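Side-chain contact in coenzyme A transferase (Yersinia pestis, PDB 3QLI), which belongs to the acetyl-CoA hydrolase/transferase family, binds coenzyme A and probably moves it between carboxylic acids, as in acetate CoA-transferases: residues 144-149 and 157-162. Sequence-based numbering, arbitrary orientation.
Sequences FMHTVS and FSLGVG
Leu159 lays one methyl over a face of the His146 ring: CD2 sits 3.7 Å from the ring centroid, 15° off the normal and shifted toward the rim on the ND1 side, a CH-pi contact in which the two side chains cross at about a right angle. CG anti to the backbone N (chi1 -160°) brings the His146 ring against Leu159, and a hydrogen bond from ND1 to the next carbonyl, Thr147 O, at 2.7 Å limits its rotation. That carbonyl lies near the ring plane, although ND1 approaches it from above the carbonyl plane. Further round the ring, His146 CE1 comes within 3.3 Å of Leu159 O, the carbonyl that accepts from Gly162 N in the type II' turn from Leu159 to Gly162.

Strand 143-148 is a central strand of the parallel, Rossmann-like sheet of the N-terminal domain, and the contact gathers at its C-terminal end, where the chain leaves the sheet and, after a loop, runs into 156-158, a short strand that pairs antiparallel with 193-195 outside that sheet. The 159-162 turn ends at Gly162, about 10 Å from the side chain of Glu76, a residue that binds coenzyme A.

Two bonds fasten Ser149 to Ser158. Ser149 N gives a fairly straight bond, in the carbonyl plane, to Ser158 O at 3.0 Å; in return Ser149 OG, turned between its own N and carbonyl carbon (chi1 61°), accepts from Ser158 N in a more bent one. Ser158 OG accepts from Gly160 N, an ST turn, and is hydrogen-bonded to Val187 N as well. Beyond the serines, Val148 CG2 meets Phe157 CD1 at 3.5 Å, while the buried Ser149 O, with no hydrogen-bond partner, lies at that ring's edge, in its plane. Val180 of the adjacent strand touches both Val148 and Phe157.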
loop_
_atom_site.group_PDB
_atom_site.type_symbol
_atom_site.label_atom_id
_atom_site.label_comp_id
_atom_site.label_asym_id
_atom_site.label_seq_id
_atom_site.Cartn_x
_atom_site.Cartn_y
_atom_site.Cartn_z
ATOM N N PHE A 144 28.149 7.226 7.402
ATOM C CA PHE A 144 27.658 5.870 7.209
ATOM C C PHE A 144 28.787 4.867 7.478
ATOM O O PHE A 144 29.917 5.078 7.031
ATOM C CB PHE A 144 27.112 5.690 5.787
ATOM C CG PHE A 144 26.361 4.404 5.598
ATOM C CD1 PHE A 144 25.151 4.196 6.251
ATOM C CD2 PHE A 144 26.866 3.397 4.783
ATOM C CE1 PHE A 144 24.454 3.014 6.096
ATOM C CE2 PHE A 144 26.168 2.190 4.632
ATOM C CZ PHE A 144 24.970 2.000 5.281
ATOM N N MET A 145 28.483 3.806 8.232
ATOM C CA MET A 145 29.473 2.774 8.565
ATOM C C MET A 145 28.925 1.398 8.187
ATOM O O MET A 145 27.765 1.090 8.467
ATOM C CB MET A 145 29.824 2.828 10.072
ATOM C CG MET A 145 30.054 4.267 10.572
ATOM S SD MET A 145 31.034 4.397 12.099
ATOM C CE MET A 145 29.929 3.542 13.214
ATOM N N HIS A 146 29.758 0.567 7.564
ATOM C CA HIS A 146 29.311 -0.735 7.046
ATOM C C HIS A 146 30.535 -1.667 6.995
ATOM O O HIS A 146 31.634 -1.233 6.618
ATOM C CB HIS A 146 28.723 -0.525 5.638
ATOM C CG HIS A 146 27.816 -1.622 5.145
ATOM N ND1 HIS A 146 28.279 -2.858 4.729
ATOM C CD2 HIS A 146 26.483 -1.628 4.907
ATOM C CE1 HIS A 146 27.259 -3.588 4.301
ATOM N NE2 HIS A 146 26.157 -2.866 4.400
ATOM N N THR A 147 30.353 -2.924 7.389
ATOM C CA THR A 147 31.384 -3.964 7.211
ATOM C C THR A 147 31.468 -4.366 5.730
ATOM O O THR A 147 30.437 -4.506 5.059
ATOM C CB THR A 147 31.037 -5.202 8.066
ATOM O OG1 THR A 147 30.940 -4.811 9.448
ATOM C CG2 THR A 147 32.069 -6.339 7.896
ATOM N N VAL A 148 32.685 -4.519 5.215
ATOM C CA VAL A 148 32.873 -4.830 3.797
ATOM C C VAL A 148 33.869 -5.957 3.645
ATOM O O VAL A 148 34.622 -6.251 4.563
ATOM C CB VAL A 148 33.385 -3.623 2.996
ATOM C CG1 VAL A 148 32.377 -2.460 3.073
ATOM C CG2 VAL A 148 34.771 -3.201 3.477
ATOM N N SER A 149 33.860 -6.597 2.482
ATOM C CA SER A 149 34.855 -7.608 2.183
ATOM C C SER A 149 36.168 -6.892 1.903
ATOM O O SER A 149 36.187 -5.671 1.714
ATOM C CB SER A 149 34.424 -8.423 0.958
ATOM O OG SER A 149 34.296 -7.566 -0.165
ATOM N N PHE A 157 35.741 -2.650 -2.625
ATOM C CA PHE A 157 35.230 -3.428 -1.501
ATOM C C PHE A 157 33.812 -3.855 -1.844
ATOM O O PHE A 157 33.128 -3.175 -2.604
ATOM C CB PHE A 157 35.133 -2.551 -0.249
ATOM C CG PHE A 157 36.415 -1.895 0.147
ATOM C CD1 PHE A 157 37.259 -2.498 1.064
ATOM C CD2 PHE A 157 36.758 -0.646 -0.361
ATOM C CE1 PHE A 157 38.436 -1.883 1.461
ATOM C CE2 PHE A 157 37.939 -0.031 0.024
ATOM C CZ PHE A 157 38.781 -0.655 0.945
ATOM N N SER A 158 33.342 -4.949 -1.263
ATOM C CA SER A 158 31.947 -5.324 -1.445
ATOM C C SER A 158 31.143 -5.124 -0.165
ATOM O O SER A 158 31.617 -5.442 0.928
ATOM C CB SER A 158 31.856 -6.801 -1.867
ATOM O OG SER A 158 30.519 -7.251 -1.867
ATOM N N LEU A 159 29.908 -4.637 -0.308
ATOM C CA LEU A 159 28.950 -4.611 0.801
ATOM C C LEU A 159 28.484 -6.016 1.247
ATOM O O LEU A 159 27.807 -6.167 2.275
ATOM C CB LEU A 159 27.728 -3.771 0.416
ATOM C CG LEU A 159 28.015 -2.288 0.161
ATOM C CD1 LEU A 159 26.732 -1.602 -0.273
ATOM C CD2 LEU A 159 28.588 -1.630 1.412
ATOM N N GLY A 160 28.819 -7.042 0.475
ATOM C CA GLY A 160 28.588 -8.406 0.927
ATOM C C GLY A 160 27.134 -8.752 1.200
ATOM O O GLY A 160 26.317 -8.783 0.278
ATOM N N VAL A 161 26.827 -9.041 2.459
ATOM C CA VAL A 161 25.483 -9.427 2.884
ATOM C C VAL A 161 24.446 -8.323 2.713
ATOM O O VAL A 161 23.250 -8.591 2.632
ATOM C CB VAL A 161 25.457 -9.927 4.342
ATOM C CG1 VAL A 161 26.124 -11.285 4.447
ATOM C CG2 VAL A 161 26.121 -8.922 5.262
ATOM N N GLY A 162 24.903 -7.080 2.697
ATOM C CA GLY A 162 23.984 -5.969 2.577
ATOM C C GLY A 162 24.023 -5.101 1.337
ATOM O O GLY A 162 25.081 -4.705 0.859
#